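Local coordinates for probable GGDEF family protein (PDB 3NJA), which is of unknown function but, as the PAS domain of a GGDEF-family protein, probably serves a sensory or dimerising role in signalling linked to cyclic di-GMP, at residues His73-Asp77 / His101-Ala106; Glu98-Ile102 / His112-Thr116. All coordinates share one frame; numbering follows the deposited sequence.

Interaction 1 of 2, residues His73-Asp77 / His101-Ala106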
loop_
_atom_site.group_PDB
_atom_site.type_symbol
_atom_site.label_atom_id
_atom_site.label_comp_id
_atom_site.label_asym_id
_atom_site.label_seq_id
_atom_site.Cartn_x
_atom_site.Cartn_y
_atom_site.Cartn_z
ATOM N N HIS B 73 -6.778 -3.345 -7.467
ATOM C CA HIS B 73 -5.370 -3.431 -7.102
ATOM C C HIS B 73 -4.447 -3.448 -8.313
ATOM O O HIS B 73 -3.413 -2.781 -8.325
ATOM C CB HIS B 73 -5.115 -4.668 -6.246
ATOM C CG HIS B 73 -5.452 -4.479 -4.801
ATOM N ND1 HIS B 73 -6.747 -4.524 -4.325
ATOM C CD2 HIS B 73 -4.665 -4.250 -3.725
ATOM C CE1 HIS B 73 -6.739 -4.324 -3.019
ATOM N NE2 HIS B 73 -5.489 -4.162 -2.628
ATOM N N VAL B 74 -4.823 -4.226 -9.318
ATOM C CA VAL B 74 -4.036 -4.360 -10.535
ATOM C C VAL B 74 -4.153 -3.125 -11.436
ATOM O O VAL B 74 -3.206 -2.763 -12.133
ATOM C CB VAL B 74 -4.453 -5.648 -11.333
ATOM C CG1 VAL B 74 -5.949 -5.732 -11.463
ATOM C CG2 VAL B 74 -3.823 -5.679 -12.716
ATOM N N LEU B 75 -5.313 -2.474 -11.404
ATOM C CA LEU B 75 -5.640 -1.449 -12.391
ATOM C C LEU B 75 -6.050 -0.108 -11.793
ATOM O O LEU B 75 -6.116 0.905 -12.503
ATOM C CB LEU B 75 -6.752 -1.941 -13.312
ATOM C CG LEU B 75 -6.363 -2.126 -14.776
ATOM C CD1 LEU B 75 -5.419 -3.316 -14.941
ATOM C CD2 LEU B 75 -7.606 -2.279 -15.649
ATOM N N GLY B 76 -6.335 -0.097 -10.497
ATOM C CA GLY B 76 -6.778 1.119 -9.845
ATOM C C GLY B 76 -5.623 2.058 -9.552
ATOM O O GLY B 76 -4.459 1.694 -9.714
ATOM N N ASP B 77 -5.946 3.273 -9.128
ATOM C CA ASP B 77 -4.926 4.200 -8.675
ATOM C C ASP B 77 -4.300 3.650 -7.406
ATOM O O ASP B 77 -5.003 3.191 -6.511
ATOM C CB ASP B 77 -5.528 5.577 -8.398
ATOM C CG ASP B 77 -4.568 6.497 -7.677
ATOM O OD1 ASP B 77 -3.338 6.346 -7.858
ATOM O OD2 ASP B 77 -5.049 7.374 -6.933
ATOM N N HIS B 101 -0.388 9.817 -8.212
ATOM C CA HIS B 101 -1.543 8.995 -8.499
ATOM C C HIS B 101 -1.337 8.427 -9.888
ATOM O O HIS B 101 -0.934 9.145 -10.796
ATOM C CB HIS B 101 -2.794 9.860 -8.494
ATOM C CG HIS B 101 -3.146 10.401 -7.147
ATOM N ND1 HIS B 101 -4.038 9.777 -6.304
ATOM C CD2 HIS B 101 -2.722 11.508 -6.493
ATOM C CE1 HIS B 101 -4.157 10.476 -5.190
ATOM N NE2 HIS B 101 -3.371 11.534 -5.279
ATOM N N ILE B 102 -1.602 7.138 -10.063
ATOM C CA ILE B 102 -1.449 6.520 -11.372
ATOM C C ILE B 102 -2.801 6.317 -12.035
ATOM O O ILE B 102 -3.786 6.035 -11.369
ATOM C CB ILE B 102 -0.777 5.162 -11.251
ATOM C CG1 ILE B 102 0.365 5.247 -10.242
ATOM C CG2 ILE B 102 -0.331 4.654 -12.628
ATOM C CD1 ILE B 102 1.158 3.976 -10.122
ATOM N N GLN B 103 -2.844 6.457 -13.351
ATOM C CA GLN B 103 -4.082 6.275 -14.090
ATOM C C GLN B 103 -3.790 5.408 -15.299
ATOM O O GLN B 103 -3.075 5.824 -16.225
ATOM C CB GLN B 103 -4.687 7.623 -14.495
ATOM C CG GLN B 103 -4.866 7.840 -15.998
ATOM C CD GLN B 103 -6.326 7.988 -16.402
ATOM O OE1 GLN B 103 -6.651 8.040 -17.592
ATOM N NE2 GLN B 103 -7.214 8.052 -15.413
ATOM N N ARG B 104 -4.322 4.186 -15.276
ATOM C CA ARG B 104 -3.987 3.203 -16.294
ATOM C C ARG B 104 -5.047 3.117 -17.368
ATOM O O ARG B 104 -6.119 3.702 -17.249
ATOM C CB ARG B 104 -3.767 1.833 -15.662
ATOM C CG ARG B 104 -2.611 1.819 -14.700
ATOM C CD ARG B 104 -2.311 0.425 -14.232
ATOM N NE ARG B 104 -1.329 0.415 -13.155
ATOM C CZ ARG B 104 -0.015 0.476 -13.346
ATOM N NH1 ARG B 104 0.471 0.568 -14.580
ATOM N NH2 ARG B 104 0.811 0.440 -12.305
ATOM N N GLN B 105 -4.716 2.404 -18.436
ATOM C CA GLN B 105 -5.678 2.084 -19.466
ATOM C C GLN B 105 -6.100 0.665 -19.154
ATOM O O GLN B 105 -5.389 -0.029 -18.421
ATOM C CB GLN B 105 -5.015 2.164 -20.830
ATOM C CG GLN B 105 -4.079 3.359 -20.957
ATOM C CD GLN B 105 -3.669 3.632 -22.389
ATOM O OE1 GLN B 105 -3.007 2.808 -23.027
ATOM N NE2 GLN B 105 -4.066 4.795 -22.906
ATOM N N ALA B 106 -7.245 0.234 -19.683
ATOM C CA ALA B 106 -7.746 -1.111 -19.403
ATOM C C ALA B 106 -6.633 -2.146 -19.581
ATOM O O ALA B 106 -6.665 -3.226 -18.975
ATOM C CB ALA B 106 -8.921 -1.437 -20.295
#
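A His-carboxylate hydrogen bond between H101 and D77 fastens the loop after helix 63-74 to the PAS sheet. H101 ND1 donates to D77 OD2 over 2.7 Å, almost straight at 169°. The oxygen lies in the imidazole plane and is met on its syn side, with carboxylate and ring planes turned 48° apart. The other oxygen, D77 OD1, takes the backbone N-H of I102 at 2.9 Å, approached from above the carboxylate plane. With CG swung anti to its own N (chi1 169°), D77 sends one oxygen to a ring and the other to the backbone of I102, the residue after H101, which limits rotation of the carboxylate. A CA-H contact from D77 CA to I102 O, 3.5 Å, adds to this grip. Toward A106 the contact thins: L75 CD2 rests 3.6 Å from A106 O, and R104 passes V74 O with NE at 3.8 Å, too far for a bond. The arginine's polar end is spoken for by G108 O through NH1 and by V74 O of the second subunit through NH2. The contact thus ties the loop leaving helix 63-74 to strand 93-104, which runs between strands 80-87 and 110-119, at the interface where I102 packs on V74 of the second subunit.

Interaction 2 of 2, residues Glu98-Ile102 / His112-Thr116. With SO4 (sulfate ion), chain G.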
loop_
_atom_site.group_PDB
_atom_site.type_symbol
_atom_site.label_atom_id
_atom_site.label_comp_id
_atom_site.label_asym_id
_atom_site.label_seq_id
_atom_site.Cartn_x
_atom_site.Cartn_y
_atom_site.Cartn_z
ATOM N N GLU B 98 5.805 15.143 -2.805
ATOM C CA GLU B 98 5.055 14.965 -4.033
ATOM C C GLU B 98 4.136 13.764 -3.924
ATOM O O GLU B 98 4.572 12.645 -3.647
ATOM C CB GLU B 98 6.015 14.792 -5.209
ATOM C CG GLU B 98 5.367 14.618 -6.576
ATOM C CD GLU B 98 6.390 14.272 -7.664
ATOM O OE1 GLU B 98 7.128 15.182 -8.108
ATOM O OE2 GLU B 98 6.471 13.086 -8.066
ATOM N N ARG B 99 2.850 13.987 -4.134
ATOM C CA ARG B 99 1.935 12.869 -4.087
ATOM C C ARG B 99 1.608 12.427 -5.505
ATOM O O ARG B 99 1.232 13.243 -6.349
ATOM C CB ARG B 99 0.682 13.208 -3.285
ATOM C CG ARG B 99 -0.012 11.971 -2.781
ATOM C CD ARG B 99 -1.267 12.284 -2.000
ATOM N NE ARG B 99 -2.024 11.074 -1.718
ATOM C CZ ARG B 99 -1.495 9.940 -1.262
ATOM N NH1 ARG B 99 -2.277 8.893 -1.039
ATOM N NH2 ARG B 99 -0.194 9.848 -1.018
ATOM N N ASN B 100 1.787 11.135 -5.760
ATOM C CA ASN B 100 1.573 10.573 -7.086
ATOM C C ASN B 100 0.365 9.682 -7.127
ATOM O O ASN B 100 0.123 8.914 -6.202
ATOM C CB ASN B 100 2.789 9.787 -7.552
ATOM C CG ASN B 100 4.012 10.669 -7.700
ATOM O OD1 ASN B 100 4.463 10.947 -8.816
ATOM N ND2 ASN B 100 4.533 11.148 -6.567
ATOM N N HIS B 101 -0.388 9.817 -8.212
ATOM C CA HIS B 101 -1.543 8.995 -8.499
ATOM C C HIS B 101 -1.337 8.427 -9.888
ATOM O O HIS B 101 -0.934 9.145 -10.796
ATOM C CB HIS B 101 -2.794 9.860 -8.494
ATOM C CG HIS B 101 -3.146 10.401 -7.147
ATOM N ND1 HIS B 101 -4.038 9.777 -6.304
ATOM C CD2 HIS B 101 -2.722 11.508 -6.493
ATOM C CE1 HIS B 101 -4.157 10.476 -5.190
ATOM N NE2 HIS B 101 -3.371 11.534 -5.279
ATOM N N ILE B 102 -1.602 7.138 -10.063
ATOM C CA ILE B 102 -1.449 6.520 -11.372
ATOM C C ILE B 102 -2.801 6.317 -12.035
ATOM O O ILE B 102 -3.786 6.035 -11.369
ATOM C CB ILE B 102 -0.777 5.162 -11.251
ATOM C CG1 ILE B 102 0.365 5.247 -10.242
ATOM C CG2 ILE B 102 -0.331 4.654 -12.628
ATOM C CD1 ILE B 102 1.158 3.976 -10.122
ATOM N N HIS B 112 -1.595 8.392 -17.542
ATOM C CA HIS B 112 -1.127 9.599 -16.895
ATOM C C HIS B 112 -0.751 9.293 -15.465
ATOM O O HIS B 112 -1.317 8.400 -14.838
ATOM C CB HIS B 112 -2.230 10.655 -16.857
ATOM C CG HIS B 112 -2.572 11.230 -18.195
ATOM N ND1 HIS B 112 -3.591 10.732 -18.978
ATOM C CD2 HIS B 112 -2.039 12.269 -18.881
ATOM C CE1 HIS B 112 -3.666 11.436 -20.096
ATOM N NE2 HIS B 112 -2.735 12.373 -20.062
ATOM N N LEU B 113 0.211 10.042 -14.951
ATOM C CA LEU B 113 0.371 10.179 -13.518
ATOM C C LEU B 113 -0.164 11.563 -13.244
ATOM O O LEU B 113 -0.354 12.352 -14.179
ATOM C CB LEU B 113 1.833 10.096 -13.107
ATOM C CG LEU B 113 2.574 8.835 -13.504
ATOM C CD1 LEU B 113 3.982 8.867 -12.891
ATOM C CD2 LEU B 113 1.763 7.591 -13.051
ATOM N N TRP B 114 -0.415 11.863 -11.977
ATOM C CA TRP B 114 -0.929 13.173 -11.611
ATOM C C TRP B 114 -0.894 13.344 -10.101
ATOM O O TRP B 114 -0.874 12.366 -9.357
ATOM C CB TRP B 114 -2.342 13.382 -12.173
ATOM C CG TRP B 114 -3.354 12.399 -11.658
ATOM C CD1 TRP B 114 -3.702 11.195 -12.214
ATOM C CD2 TRP B 114 -4.149 12.540 -10.479
ATOM N NE1 TRP B 114 -4.665 10.586 -11.450
ATOM C CE2 TRP B 114 -4.954 11.390 -10.380
ATOM C CE3 TRP B 114 -4.257 13.529 -9.499
ATOM C CZ2 TRP B 114 -5.849 11.203 -9.338
ATOM C CZ3 TRP B 114 -5.146 13.343 -8.465
ATOM C CH2 TRP B 114 -5.928 12.189 -8.390
ATOM N N GLY B 115 -0.849 14.588 -9.646
ATOM C CA GLY B 115 -0.785 14.834 -8.222
ATOM C C GLY B 115 -0.362 16.228 -7.789
ATOM O O GLY B 115 -0.637 17.243 -8.439
ATOM N N THR B 116 0.311 16.270 -6.654
ATOM C CA THR B 116 0.558 17.524 -5.992
ATOM C C THR B 116 1.980 17.586 -5.466
ATOM O O THR B 116 2.612 16.562 -5.210
ATOM C CB THR B 116 -0.420 17.697 -4.837
ATOM O OG1 THR B 116 -0.391 16.523 -4.016
ATOM C CG2 THR B 116 -1.834 17.882 -5.373
HETATM S S SO4 G . -5.474 9.804 -1.384
HETATM O O1 SO4 G . -6.815 9.935 -1.945
HETATM O O2 SO4 G . -5.579 9.149 -0.076
HETATM O O3 SO4 G . -4.675 8.979 -2.286
HETATM O O4 SO4 G . -4.860 11.130 -1.264
#
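H101 and W114 face each other across a hydrogen-bonded pair of the antiparallel hairpin formed by strands 93-104 and 110-119, and here the side chains pack tightly, though W114 is largely exposed. Imidazole and the six-membered ring of the indole form an offset stack, centroids 4.0 Å apart and planes only 8° from parallel. H101 CB also sits over that indole ring, 3.5 Å from its centroid, as a CH-pi contact. The indole reaches this place because W114 CG lies between its backbone N and carbonyl carbon (chi1 61°). Along the backbone of the same pair, H101 N donates to W114 O at 2.8 Å. Between this pair and R99-T116, G115, without a side chain, lets its CA approach R99 O to 3.2 Å. On the opposite, buried face I102 CG2 meets L113 CD2 at 3.6 Å. At the R99 end the backbone stays paired in both directions with T116, but the side chains pack loosely: T116 OG1 merely brushes R99 CB, while the extended arginine leads away from strand 110-119. Its NE and NH1 grip two oxygens of a sulfate, NH1 to O3 at 2.7 Å, and NH2 pairs with D81. With H101 CE1 also near O3, this corner could suit an anion, though the sulfate probably came from the crystallisation liquor.

The two contacts meet at H101 and I102 on strand 93-104. Interaction 1 brings a helix-end loop to the strand through a carboxylate, whereas interaction 2 pairs the strand with its hairpin partner through regular backbone bonds. H101 belongs to both, held at its ring edge in one and across its face in the other. Each contact is only partly buried: the apolar I102 side is enclosed, and the W114 side lies toward solvent. Both also touch the second subunit, interaction 1 through R104 and V74, interaction 2 through residues 112-115, which extend the sheet into that chain. This is consistent with a PAS sheet completed by strand exchange between subunits.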